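Local coordinates for protein aminotransferase class-III (PDB 5GHG) that probably catalyses the pyridoxal-phosphate-dependent transfer of amino groups between amines and carbonyl compounds, as a class-III omega-transaminase, at residues G265-L270 and R375-I380; A257-C262 and F271-F276; R11-H16 and R25-G30; E52-L57 and I415-G420. The protein carries 1 engineered substitution. One frame throughout, in Å; residues are numbered along the deposited sequence.

Contact 1: G265-L270 and R375-I380; sequences GRTGNL and RGVGLI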
loop_
_atom_site.group_PDB
_atom_site.type_symbol
_atom_site.label_atom_id
_atom_site.label_comp_id
_atom_site.label_asym_id
_atom_site.label_seq_id
_atom_site.Cartn_x
_atom_site.Cartn_y
_atom_site.Cartn_z
ATOM N N GLY B 265 -9.986 9.191 -18.593
ATOM C CA GLY B 265 -9.865 9.377 -20.037
ATOM C C GLY B 265 -9.353 8.196 -20.839
ATOM O O GLY B 265 -9.303 8.280 -22.065
ATOM N N ARG B 266 -9.022 7.082 -20.197
ATOM C CA ARG B 266 -8.347 5.987 -20.885
ATOM C C ARG B 266 -9.217 5.340 -21.968
ATOM O O ARG B 266 -8.687 4.880 -22.981
ATOM C CB ARG B 266 -7.894 4.942 -19.866
ATOM C CG ARG B 266 -7.225 3.708 -20.452
ATOM C CD ARG B 266 -6.066 4.082 -21.342
ATOM N NE ARG B 266 -5.043 4.871 -20.653
ATOM C CZ ARG B 266 -3.963 5.363 -21.248
ATOM N NH1 ARG B 266 -3.775 5.160 -22.555
ATOM N NH2 ARG B 266 -3.091 6.054 -20.561
ATOM N N THR B 267 -10.536 5.276 -21.777
ATOM C CA THR B 267 -11.381 4.479 -22.676
ATOM C C THR B 267 -12.195 5.333 -23.652
ATOM O O THR B 267 -13.110 4.813 -24.295
ATOM C CB THR B 267 -12.313 3.556 -21.889
ATOM O OG1 THR B 267 -13.301 4.335 -21.196
ATOM C CG2 THR B 267 -11.522 2.728 -20.896
ATOM N N GLY B 268 -11.866 6.614 -23.795
ATOM C CA GLY B 268 -12.599 7.496 -24.677
ATOM C C GLY B 268 -13.637 8.339 -23.977
ATOM O O GLY B 268 -14.266 9.193 -24.612
ATOM N N ASN B 269 -13.861 8.088 -22.694
ATOM C CA ASN B 269 -14.652 8.971 -21.845
ATOM C C ASN B 269 -13.877 9.163 -20.552
ATOM O O ASN B 269 -12.876 8.478 -20.303
ATOM C CB ASN B 269 -16.038 8.379 -21.580
ATOM C CG ASN B 269 -16.884 8.336 -22.832
ATOM O OD1 ASN B 269 -17.417 9.347 -23.247
ATOM N ND2 ASN B 269 -16.978 7.168 -23.457
ATOM N N LEU B 270 -14.334 10.092 -19.721
ATOM C CA LEU B 270 -13.668 10.298 -18.449
ATOM C C LEU B 270 -13.519 8.976 -17.680
ATOM O O LEU B 270 -12.432 8.647 -17.198
ATOM C CB LEU B 270 -14.413 11.339 -17.613
ATOM C CG LEU B 270 -13.684 11.819 -16.352
ATOM C CD1 LEU B 270 -12.329 12.432 -16.704
ATOM C CD2 LEU B 270 -14.530 12.815 -15.548
ATOM N N ARG B 375 -8.008 -6.232 -30.051
ATOM C CA ARG B 375 -9.122 -5.762 -29.238
ATOM C C ARG B 375 -8.728 -4.464 -28.532
ATOM O O ARG B 375 -7.548 -4.197 -28.310
ATOM C CB ARG B 375 -9.541 -6.829 -28.217
ATOM C CG ARG B 375 -8.394 -7.384 -27.384
ATOM C CD ARG B 375 -8.867 -8.518 -26.471
ATOM N NE ARG B 375 -7.765 -9.000 -25.611
ATOM C CZ ARG B 375 -7.000 -10.049 -25.876
ATOM N NH1 ARG B 375 -7.177 -10.744 -27.000
ATOM N NH2 ARG B 375 -6.029 -10.385 -25.052
ATOM N N GLY B 376 -9.718 -3.649 -28.185
ATOM C CA GLY B 376 -9.433 -2.393 -27.531
ATOM C C GLY B 376 -10.555 -1.385 -27.705
ATOM O O GLY B 376 -11.417 -1.507 -28.572
ATOM N N VAL B 377 -10.536 -0.371 -26.842
ATOM C CA VAL B 377 -11.429 0.777 -26.926
ATOM C C VAL B 377 -10.652 2.003 -26.477
ATOM O O VAL B 377 -9.736 1.902 -25.661
ATOM C CB VAL B 377 -12.712 0.606 -26.071
ATOM C CG1 VAL B 377 -12.373 0.430 -24.618
ATOM C CG2 VAL B 377 -13.634 1.801 -26.245
ATOM N N GLY B 378 -11.011 3.166 -27.011
ATOM C CA GLY B 378 -10.334 4.376 -26.599
ATOM C C GLY B 378 -8.838 4.231 -26.818
ATOM O O GLY B 378 -8.381 3.819 -27.894
ATOM N N LEU B 379 -8.042 4.546 -25.778
ATOM C CA LEU B 379 -6.593 4.520 -25.886
ATOM C C LEU B 379 -5.987 3.304 -25.188
ATOM O O LEU B 379 -4.877 3.370 -24.653
ATOM C CB LEU B 379 -5.993 5.824 -25.349
ATOM C CG LEU B 379 -4.614 6.300 -25.815
ATOM C CD1 LEU B 379 -4.510 6.376 -27.358
ATOM C CD2 LEU B 379 -4.251 7.639 -25.160
ATOM N N ILE B 380 -6.687 2.170 -25.187
ATOM C CA ILE B 380 -6.124 0.934 -24.644
ATOM C C ILE B 380 -6.410 -0.192 -25.617
ATOM O O ILE B 380 -7.523 -0.290 -26.150
ATOM C CB ILE B 380 -6.655 0.615 -23.235
ATOM C CG1 ILE B 380 -5.845 -0.515 -22.611
ATOM C CG2 ILE B 380 -8.140 0.264 -23.281
ATOM C CD1 ILE B 380 -6.083 -0.722 -21.134
#

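Contact 2: A257-C262 and F271-F276; sequences ADEVIC and FGSQTF. With PMP (4'-deoxy-4'-aminopyridoxal-5'-phosphate), chain C.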
loop_
_atom_site.group_PDB
_atom_site.type_symbol
_atom_site.label_atom_id
_atom_site.label_comp_id
_atom_site.label_asym_id
_atom_site.label_seq_id
_atom_site.Cartn_x
_atom_site.Cartn_y
_atom_site.Cartn_z
ATOM N N ALA B 257 -17.220 -0.694 -9.428
ATOM C CA ALA B 257 -16.482 -0.462 -10.652
ATOM C C ALA B 257 -15.026 -0.162 -10.280
ATOM O O ALA B 257 -14.744 0.852 -9.636
ATOM C CB ALA B 257 -17.087 0.691 -11.459
ATOM N N ASP B 258 -14.119 -1.037 -10.694
ATOM C CA ASP B 258 -12.692 -0.829 -10.482
ATOM C C ASP B 258 -12.155 -0.043 -11.679
ATOM O O ASP B 258 -11.853 -0.621 -12.725
ATOM C CB ASP B 258 -11.965 -2.160 -10.325
ATOM C CG ASP B 258 -10.499 -1.982 -9.939
ATOM O OD1 ASP B 258 -9.952 -0.898 -10.216
ATOM O OD2 ASP B 258 -9.915 -2.911 -9.348
ATOM N N GLU B 259 -12.045 1.273 -11.519
ATOM C CA GLU B 259 -11.602 2.171 -12.588
ATOM C C GLU B 259 -10.138 2.563 -12.452
ATOM O O GLU B 259 -9.734 3.601 -12.962
ATOM C CB GLU B 259 -12.474 3.423 -12.625
ATOM C CG GLU B 259 -13.928 3.134 -12.894
ATOM C CD GLU B 259 -14.367 3.591 -14.256
ATOM O OE1 GLU B 259 -13.489 3.887 -15.118
ATOM O OE2 GLU B 259 -15.595 3.664 -14.466
ATOM N N VAL B 260 -9.342 1.750 -11.760
ATOM C CA VAL B 260 -7.952 2.102 -11.513
ATOM C C VAL B 260 -7.217 2.349 -12.838
ATOM O O VAL B 260 -6.445 3.295 -12.961
ATOM C CB VAL B 260 -7.291 1.011 -10.648
ATOM C CG1 VAL B 260 -5.766 1.062 -10.720
ATOM C CG2 VAL B 260 -7.755 1.165 -9.197
ATOM N N ILE B 261 -7.486 1.533 -13.852
ATOM C CA ILE B 261 -6.917 1.783 -15.164
ATOM C C ILE B 261 -7.842 2.634 -16.045
ATOM O O ILE B 261 -7.383 3.531 -16.760
ATOM C CB ILE B 261 -6.545 0.473 -15.871
ATOM C CG1 ILE B 261 -5.300 -0.150 -15.223
ATOM C CG2 ILE B 261 -6.332 0.729 -17.360
ATOM C CD1 ILE B 261 -5.012 -1.558 -15.709
ATOM N N CYS B 262 -9.138 2.373 -16.042
ATOM C CA CYS B 262 -10.002 3.056 -17.009
ATOM C C CYS B 262 -10.237 4.518 -16.666
ATOM O O CYS B 262 -10.680 5.282 -17.535
ATOM C CB CYS B 262 -11.343 2.309 -17.120
ATOM S SG CYS B 262 -11.143 0.597 -17.743
ATOM N N PHE B 271 -14.599 8.183 -17.607
ATOM C CA PHE B 271 -14.595 6.911 -16.892
ATOM C C PHE B 271 -15.091 5.773 -17.770
ATOM O O PHE B 271 -15.984 5.956 -18.612
ATOM C CB PHE B 271 -15.452 6.984 -15.612
ATOM C CG PHE B 271 -14.852 7.824 -14.532
ATOM C CD1 PHE B 271 -13.816 7.322 -13.755
ATOM C CD2 PHE B 271 -15.297 9.114 -14.300
ATOM C CE1 PHE B 271 -13.228 8.100 -12.762
ATOM C CE2 PHE B 271 -14.726 9.892 -13.300
ATOM C CZ PHE B 271 -13.686 9.383 -12.538
ATOM N N GLY B 272 -14.514 4.592 -17.574
ATOM C CA GLY B 272 -14.977 3.418 -18.285
ATOM C C GLY B 272 -16.432 3.105 -17.986
ATOM O O GLY B 272 -17.129 2.504 -18.811
ATOM N N SER B 273 -16.907 3.509 -16.814
ATOM C CA SER B 273 -18.311 3.305 -16.482
ATOM C C SER B 273 -19.224 4.033 -17.463
ATOM O O SER B 273 -20.316 3.546 -17.779
ATOM C CB SER B 273 -18.587 3.766 -15.054
ATOM O OG SER B 273 -18.081 2.834 -14.121
ATOM N N GLN B 274 -18.803 5.199 -17.940
ATOM C CA GLN B 274 -19.601 5.908 -18.943
ATOM C C GLN B 274 -19.532 5.194 -20.275
ATOM O O GLN B 274 -20.562 5.007 -20.940
ATOM C CB GLN B 274 -19.138 7.354 -19.080
ATOM C CG GLN B 274 -19.189 8.111 -17.763
ATOM C CD GLN B 274 -18.424 9.433 -17.802
ATOM O OE1 GLN B 274 -17.203 9.457 -17.983
ATOM N NE2 GLN B 274 -19.138 10.529 -17.589
ATOM N N THR B 275 -18.330 4.741 -20.661
ATOM C CA THR B 275 -18.161 4.050 -21.933
ATOM C C THR B 275 -19.048 2.819 -22.027
ATOM O O THR B 275 -19.580 2.510 -23.096
ATOM C CB THR B 275 -16.694 3.661 -22.145
ATOM O OG1 THR B 275 -15.887 4.832 -22.094
ATOM C CG2 THR B 275 -16.494 2.988 -23.497
ATOM N N PHE B 276 -19.208 2.095 -20.924
ATOM C CA PHE B 276 -19.934 0.838 -20.922
ATOM C C PHE B 276 -21.291 0.920 -20.228
ATOM O O PHE B 276 -21.912 -0.102 -19.992
ATOM C CB PHE B 276 -19.062 -0.252 -20.304
ATOM C CG PHE B 276 -17.895 -0.619 -21.173
ATOM C CD1 PHE B 276 -18.059 -1.500 -22.237
ATOM C CD2 PHE B 276 -16.661 -0.025 -20.990
ATOM C CE1 PHE B 276 -16.987 -1.811 -23.066
ATOM C CE2 PHE B 276 -15.590 -0.341 -21.825
ATOM C CZ PHE B 276 -15.757 -1.224 -22.846
HETATM N N1 PMP C . -7.178 -2.505 -9.780
HETATM C C2 PMP C . -6.739 -2.475 -11.068
HETATM C C2A PMP C . -7.746 -2.560 -12.176
HETATM C C3 PMP C . -5.363 -2.401 -11.373
HETATM O O3 PMP C . -4.985 -2.459 -12.690
HETATM C C4 PMP C . -4.413 -2.308 -10.313
HETATM C C4A PMP C . -2.921 -2.142 -10.541
HETATM N N4A PMP C . -2.379 -2.915 -11.629
HETATM C C5 PMP C . -4.916 -2.324 -8.985
HETATM C C6 PMP C . -6.281 -2.359 -8.746
HETATM C C5A PMP C . -4.014 -2.274 -7.789
HETATM O O4P PMP C . -3.391 -0.992 -7.691
HETATM P P PMP C . -1.953 -0.868 -6.910
HETATM O O1P PMP C . -2.071 -1.542 -5.591
HETATM O O2P PMP C . -1.734 0.631 -6.808
HETATM O O3P PMP C . -0.892 -1.558 -7.739
#

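Contact 3: R11-H16 and R25-G30; sequences RDIRYH and RLEAEG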
loop_
_atom_site.group_PDB
_atom_site.type_symbol
_atom_site.label_atom_id
_atom_site.label_comp_id
_atom_site.label_asym_id
_atom_site.label_seq_id
_atom_site.Cartn_x
_atom_site.Cartn_y
_atom_site.Cartn_z
ATOM N N ARG B 11 24.324 -3.478 -8.036
ATOM C CA ARG B 11 23.796 -3.151 -6.725
ATOM C C ARG B 11 22.311 -3.506 -6.617
ATOM O O ARG B 11 21.856 -3.959 -5.566
ATOM C CB ARG B 11 24.039 -1.680 -6.396
ATOM C CG ARG B 11 25.524 -1.397 -6.151
ATOM C CD ARG B 11 25.742 -0.020 -5.548
ATOM N NE ARG B 11 25.503 1.012 -6.528
ATOM C CZ ARG B 11 24.659 2.030 -6.379
ATOM N NH1 ARG B 11 23.971 2.171 -5.277
ATOM N NH2 ARG B 11 24.532 2.908 -7.350
ATOM N N ASP B 12 21.553 -3.316 -7.697
ATOM C CA ASP B 12 20.166 -3.766 -7.712
ATOM C C ASP B 12 20.085 -5.276 -7.467
ATOM O O ASP B 12 19.278 -5.749 -6.657
ATOM C CB ASP B 12 19.512 -3.400 -9.047
ATOM C CG ASP B 12 18.011 -3.685 -9.061
ATOM O OD1 ASP B 12 17.633 -4.811 -9.440
ATOM O OD2 ASP B 12 17.204 -2.797 -8.664
ATOM N N ILE B 13 20.934 -6.055 -8.159
ATOM C CA ILE B 13 20.949 -7.491 -7.963
ATOM C C ILE B 13 21.230 -7.840 -6.506
ATOM O O ILE B 13 20.615 -8.746 -5.929
ATOM C CB ILE B 13 21.987 -8.154 -8.890
ATOM C CG1 ILE B 13 21.506 -8.134 -10.348
ATOM C CG2 ILE B 13 22.349 -9.561 -8.382
ATOM C CD1 ILE B 13 22.648 -8.312 -11.343
ATOM N N ARG B 14 22.173 -7.133 -5.891
ATOM C CA ARG B 14 22.616 -7.484 -4.554
ATOM C C ARG B 14 21.557 -7.183 -3.495
ATOM O O ARG B 14 21.407 -7.944 -2.526
ATOM C CB ARG B 14 23.921 -6.752 -4.237
ATOM C CG ARG B 14 24.765 -7.346 -3.122
ATOM C CD ARG B 14 26.141 -6.652 -3.110
ATOM N NE ARG B 14 26.671 -6.577 -4.449
ATOM C CZ ARG B 14 27.282 -5.519 -4.996
ATOM N NH1 ARG B 14 27.481 -4.406 -4.308
ATOM N NH2 ARG B 14 27.719 -5.601 -6.250
ATOM N N TYR B 15 20.827 -6.073 -3.638
ATOM C CA TYR B 15 20.079 -5.534 -2.501
ATOM C C TYR B 15 18.575 -5.430 -2.674
ATOM O O TYR B 15 17.884 -5.218 -1.681
ATOM C CB TYR B 15 20.605 -4.133 -2.138
ATOM C CG TYR B 15 22.074 -4.137 -1.810
ATOM C CD1 TYR B 15 22.549 -4.883 -0.740
ATOM C CD2 TYR B 15 22.990 -3.407 -2.571
ATOM C CE1 TYR B 15 23.904 -4.897 -0.417
ATOM C CE2 TYR B 15 24.327 -3.402 -2.269
ATOM C CZ TYR B 15 24.785 -4.160 -1.184
ATOM O OH TYR B 15 26.119 -4.181 -0.873
ATOM N N HIS B 16 18.050 -5.554 -3.879
ATOM C CA HIS B 16 16.677 -5.143 -4.165
ATOM C C HIS B 16 15.829 -6.342 -4.623
ATOM O O HIS B 16 16.062 -6.889 -5.708
ATOM C CB HIS B 16 16.677 -4.054 -5.229
ATOM C CG HIS B 16 15.313 -3.535 -5.545
ATOM N ND1 HIS B 16 14.988 -2.989 -6.758
ATOM C CD2 HIS B 16 14.176 -3.509 -4.804
ATOM C CE1 HIS B 16 13.712 -2.626 -6.752
ATOM N NE2 HIS B 16 13.198 -2.940 -5.579
ATOM N N ARG B 25 16.302 -15.274 -12.163
ATOM C CA ARG B 25 16.644 -14.667 -13.437
ATOM C C ARG B 25 17.193 -13.248 -13.252
ATOM O O ARG B 25 18.114 -12.838 -13.966
ATOM C CB ARG B 25 15.434 -14.670 -14.354
ATOM C CG ARG B 25 15.768 -14.348 -15.782
ATOM C CD ARG B 25 14.748 -14.953 -16.756
ATOM N NE ARG B 25 14.646 -14.098 -17.926
ATOM C CZ ARG B 25 13.574 -13.379 -18.237
ATOM N NH1 ARG B 25 12.481 -13.448 -17.481
ATOM N NH2 ARG B 25 13.582 -12.605 -19.316
ATOM N N LEU B 26 16.629 -12.481 -12.315
ATOM C CA LEU B 26 17.166 -11.159 -12.040
ATOM C C LEU B 26 18.628 -11.227 -11.620
ATOM O O LEU B 26 19.457 -10.442 -12.098
ATOM C CB LEU B 26 16.343 -10.440 -10.962
ATOM C CG LEU B 26 16.984 -9.048 -10.802
ATOM C CD1 LEU B 26 16.317 -7.998 -11.711
ATOM C CD2 LEU B 26 17.048 -8.634 -9.393
ATOM N N GLU B 27 18.974 -12.178 -10.749
ATOM C CA GLU B 27 20.384 -12.322 -10.355
ATOM C C GLU B 27 21.287 -12.630 -11.535
ATOM O O GLU B 27 22.442 -12.208 -11.545
ATOM C CB GLU B 27 20.551 -13.390 -9.271
ATOM C CG GLU B 27 19.877 -13.009 -7.980
ATOM C CD GLU B 27 20.185 -14.004 -6.861
ATOM O OE1 GLU B 27 20.640 -15.131 -7.165
ATOM O OE2 GLU B 27 19.990 -13.651 -5.681
ATOM N N ALA B 28 20.792 -13.345 -12.539
ATOM C CA ALA B 28 21.652 -13.664 -13.684
ATOM C C ALA B 28 21.706 -12.523 -14.695
ATOM O O ALA B 28 22.746 -12.300 -15.319
ATOM C CB ALA B 28 21.176 -14.949 -14.370
ATOM N N GLU B 29 20.596 -11.817 -14.895
ATOM C CA GLU B 29 20.504 -10.817 -15.966
ATOM C C GLU B 29 20.578 -9.373 -15.479
ATOM O O GLU B 29 20.994 -8.514 -16.235
ATOM C CB GLU B 29 19.216 -11.005 -16.764
ATOM C CG GLU B 29 19.139 -12.376 -17.433
ATOM C CD GLU B 29 17.754 -12.687 -17.980
ATOM O OE1 GLU B 29 17.508 -13.863 -18.338
ATOM O OE2 GLU B 29 16.911 -11.755 -18.030
ATOM N N GLY B 30 20.194 -9.093 -14.233
ATOM C CA GLY B 30 20.111 -7.732 -13.771
ATOM C C GLY B 30 18.911 -7.021 -14.388
ATOM O O GLY B 30 18.259 -7.544 -15.293
HETATM O O HOH W 1 21.443 -11.387 -4.747
#

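Contact 4: E52-L57 and I415-G420; sequences EAMSGL and ISRAMG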
loop_
_atom_site.group_PDB
_atom_site.type_symbol
_atom_site.label_atom_id
_atom_site.label_comp_id
_atom_site.label_asym_id
_atom_site.label_seq_id
_atom_site.Cartn_x
_atom_site.Cartn_y
_atom_site.Cartn_z
ATOM N N GLU B 52 7.196 4.962 -24.314
ATOM C CA GLU B 52 6.571 4.224 -23.216
ATOM C C GLU B 52 5.112 3.989 -23.602
ATOM O O GLU B 52 4.186 4.711 -23.202
ATOM C CB GLU B 52 6.729 4.961 -21.890
ATOM C CG GLU B 52 7.403 4.100 -20.776
ATOM C CD GLU B 52 6.601 2.847 -20.420
ATOM O OE1 GLU B 52 5.414 2.767 -20.815
ATOM O OE2 GLU B 52 7.145 1.921 -19.763
ATOM N N ALA B 53 4.910 2.968 -24.425
ATOM C CA ALA B 53 3.605 2.704 -24.974
ATOM C C ALA B 53 2.649 2.138 -23.930
ATOM O O ALA B 53 1.466 1.969 -24.232
ATOM C CB ALA B 53 3.704 1.765 -26.171
ATOM N N MET B 54 3.138 1.846 -22.725
ATOM C CA MET B 54 2.303 1.420 -21.608
ATOM C C MET B 54 2.075 2.523 -20.583
ATOM O O MET B 54 1.403 2.274 -19.574
ATOM C CB MET B 54 2.941 0.214 -20.896
ATOM C CG MET B 54 3.031 -1.038 -21.746
ATOM S SD MET B 54 1.387 -1.522 -22.243
ATOM C CE MET B 54 0.671 -1.980 -20.662
ATOM N N SER B 55 2.631 3.718 -20.789
ATOM C CA SER B 55 2.533 4.769 -19.778
ATOM C C SER B 55 3.040 4.282 -18.421
ATOM O O SER B 55 2.477 4.598 -17.366
ATOM C CB SER B 55 1.100 5.283 -19.651
ATOM O OG SER B 55 0.587 5.682 -20.912
ATOM N N GLY B 56 4.106 3.492 -18.444
ATOM C CA GLY B 56 4.624 2.945 -17.202
ATOM C C GLY B 56 3.805 1.739 -16.801
ATOM O O GLY B 56 3.962 0.671 -17.392
ATOM N N LEU B 57 2.904 1.888 -15.837
ATOM C CA LEU B 57 1.969 0.796 -15.541
ATOM C C LEU B 57 0.548 1.245 -15.828
ATOM O O LEU B 57 -0.312 1.234 -14.943
ATOM C CB LEU B 57 2.107 0.318 -14.084
ATOM C CG LEU B 57 3.409 -0.386 -13.694
ATOM C CD1 LEU B 57 3.436 -0.802 -12.228
ATOM C CD2 LEU B 57 3.641 -1.593 -14.589
ATOM N N ILE B 415 8.299 0.330 -25.706
ATOM C CA ILE B 415 8.084 -0.489 -24.518
ATOM C C ILE B 415 6.602 -0.858 -24.484
ATOM O O ILE B 415 5.729 0.002 -24.281
ATOM C CB ILE B 415 8.511 0.239 -23.237
ATOM C CG1 ILE B 415 10.026 0.416 -23.219
ATOM C CG2 ILE B 415 8.037 -0.518 -21.995
ATOM C CD1 ILE B 415 10.521 1.337 -22.127
ATOM N N SER B 416 6.307 -2.133 -24.711
ATOM C CA SER B 416 4.972 -2.662 -24.509
ATOM C C SER B 416 5.003 -3.526 -23.244
ATOM O O SER B 416 5.937 -3.436 -22.438
ATOM C CB SER B 416 4.532 -3.424 -25.770
ATOM O OG SER B 416 3.274 -4.058 -25.606
ATOM N N ARG B 417 3.976 -4.344 -23.065
ATOM C CA ARG B 417 3.917 -5.298 -21.962
ATOM C C ARG B 417 3.318 -6.580 -22.515
ATOM O O ARG B 417 2.294 -6.541 -23.198
ATOM C CB ARG B 417 3.049 -4.756 -20.809
ATOM C CG ARG B 417 3.057 -5.619 -19.550
ATOM C CD ARG B 417 2.835 -4.741 -18.312
ATOM N NE ARG B 417 3.154 -5.437 -17.068
ATOM C CZ ARG B 417 4.368 -5.491 -16.520
ATOM N NH1 ARG B 417 4.548 -6.169 -15.393
ATOM N NH2 ARG B 417 5.398 -4.875 -17.095
ATOM N N ALA B 418 3.976 -7.701 -22.272
ATOM C CA ALA B 418 3.484 -8.988 -22.736
ATOM C C ALA B 418 2.643 -9.579 -21.614
ATOM O O ALA B 418 3.166 -9.893 -20.532
ATOM C CB ALA B 418 4.630 -9.929 -23.105
ATOM N N MET B 419 1.352 -9.723 -21.859
ATOM C CA MET B 419 0.472 -10.420 -20.923
ATOM C C MET B 419 0.203 -11.777 -21.558
ATOM O O MET B 419 -0.701 -11.937 -22.392
ATOM C CB MET B 419 -0.790 -9.603 -20.687
ATOM C CG MET B 419 -0.444 -8.150 -20.355
ATOM S SD MET B 419 -1.807 -6.989 -20.514
ATOM C CE MET B 419 -2.055 -6.606 -18.816
ATOM N N GLY B 420 1.012 -12.768 -21.192
ATOM C CA GLY B 420 1.010 -13.994 -21.952
ATOM C C GLY B 420 1.425 -13.677 -23.391
ATOM O O GLY B 420 2.470 -13.072 -23.631
#

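Contact 1: G265-L270 and R375-I380
Arg266 and Thr267 press against the bend at Gly378 and Leu379, and here the packing is close. Leu379 N donates to Arg266 O at 2.9 Å. Beside this bond, Gly378 CA lies 3.6 Å from Thr267 C. A side chain on Gly378 would run into Thr267 C and Gly268 N, so the fit depends on glycine here. A second bond comes from the Arg266 side chain. Its CG is anti to the backbone N (chi1 177°), and the chain then bends twice, which turns the edge of the guanidinium to the Leu379 carbonyl. Arg266 NH1 donates to Leu379 O at 3.0 Å. The oxygen lies near the guanidinium plane, while NH1 stands above the carbonyl plane. NH1 also bonds Pro427 O, and NH2 bonds Gln288. The 375-380 segment holds a two-residue beta-hairpin turn of type II', which joins strands 371-377 and 380-385. The partner is a type I turn, from Gly265 to Gly268. The Arg266 and Ile380 side chains cross at about a right angle, with Arg266 CD 4.0 Å from Ile380 CB. Leu379 packs on helix 347-363. The Val377 side is looser and only partly buried. Val377 CG2 sits 3.6 Å from Thr267 O, but the side chains barely meet, with Val377 CG1 4.2 Å from Thr267 CB. The Thr267 hydroxyl turns to Thr275 instead.

Contact 2: A257-C262 and F271-F276
Glu259 sets its CG anti to the carbonyl carbon (chi1 -61°), and its chain then bends (chi2 -110°), which brings the carboxylate to the first turn of helix 272-275. Ser273 has its OG in the same setting (chi1 -75°), and this places the hydroxyl at that carboxylate. The contact belongs to the beta-alpha-beta unit of strand 254-258, helix 272-275 and strand 282-285, in the large domain of a fold type I pyridoxal-phosphate enzyme. Both oxygens of Glu259 are used. Glu259 OE1 accepts from Gly272 N at 2.8 Å through its syn lone pair. Glu259 OE2 takes two donors, Ser273 N at 2.7 Å and the Ser273 hydroxyl. The buried charge thus sits at the N-terminal end of a short helix, which would tend to stabilise it as a carboxylate. Phe271, at the N-cap position, has its ring edge toward OE1, and Phe271 N bonds Gln274 OE1. Gly272 also packs against Cys262 CB, where a side chain of its own would clash.

The other side of the 257-262 segment serves the cofactor. Asp258 OD2 lies 2.8 Å from N1 of the PMP ring and is also bonded by His152 and Asn122. OD1 accepts from Val260 N in an Asx turn. Val260 lies over one ring face, with Val260 CG1 3.5 Å from C3 of the PMP. Back at the helix, Ser273 OG donates to Glu259 OE2 at 2.6 Å, nearly along the C-O axis.

Contact 3: R11-H16 and R25-G30
Ile13 and Leu26 carry a helix-to-helix packing contact near the N-terminus of the chain, where the second subunit also touches. The axes of 11-15 and 25-29 come within 9.1 Å and run nearly antiparallel, at 151°. Ile13 does most of the work. Ile13 CD1 reaches Gly30 CA at 3.6 Å, CG1 rests on Leu26 O at 3.5 Å, and CG2 faces Glu27 CA. An alanine at Ile13 would probably open a gap over Gly30 and the Leu26 carbonyl and weaken the hold between the helices. Leu26 answers from the other helix. With CG anti to the backbone N (chi1 -178°), Leu26 sends CD2 to 3.9 Å from Asp12 OD1. Asp12 OD1 also accepts from His18. Asp12 OD2 accepts from His16 ND1 and lies in the plane of that ring. No direct hydrogen bond joins the segments. A water bridges them, donating to Ile13 O at 3.0 Å and to Glu27 OE2 at 2.8 Å. Glu27 OE2 also bonds Tyr306 of the second subunit, and Arg11 forms salt bridges with Glu99 and Asp96 of that subunit. The arrangement is an alpha-alpha hairpin at the dimer interface.

Contact 4: E52-L57 and I415-G420
Ala53 and Ile415 make the backbone link: Ala53 N donates weakly to Ile415 O at 3.1 Å. A stronger bond lies within 52-57. Glu52 is bent at its second torsion (chi2 -61°), and its carboxylate folds back over its own turn. Glu52 OE1 accepts from Gly56 N at 2.8 Å in an almost straight bond (175°), with the N-H coming from above the carboxylate plane. Met54 N adds a weak capping bond to the same oxygen. OE2 bonds Tyr83 of the second subunit. An alanine in place of Glu52 would probably leave Gly56 N and that tyrosine hydroxyl without their mate and loosen the turn.

Van der Waals packing fills the rest. The Ile415 methyl CG2 rests against the carboxylate, 3.4 Å from Glu52 OE2. Met54 is bent at chi2 and chi3 and curls over the strand backbone. Met54 CG sits 3.5 Å from Ser416 C, and Met54 CE sits 3.7 Å from Arg417 CB.

The Arg417 chain extends from CG to NE, and Leu57 CD2 lies over one face of its guanidinium, 4.4 Å from Arg417 CZ. Arg417 NH1 bonds Ser87 of the second subunit, so the group is held at the dimer interface.

Strands 49-52 and 414-419 are parallel neighbours in a seven-stranded mixed sheet. The first ends here in a type I turn, which leads to Leu57, its side chain about 6 Å from the PMP.

How the contacts relate
Contacts 1 and 2 adjoin, with centres 9 Å apart. Asn269 ND2 lies 2.9 Å from Thr275 OG1, a probable hydrogen bond that would tie the 265-270 loop to the helix of contact 2. Contact 2 holds Asp258, Val260 and Ile261 of the cofactor pocket. Contact 1 stands further back, with the Ile380 side chain about 9 Å from the PMP. Contacts 1 and 4 reach the same mixed sheet, and Arg266 NH2 packs 3.7 Å from Ser55 OG. In contact 4 the Leu57 side chain comes closer to the PMP, to about 6 Å. Contact 3 lies apart, its centre about 36 Å from that of contact 1, but like contact 4 it touches the second subunit.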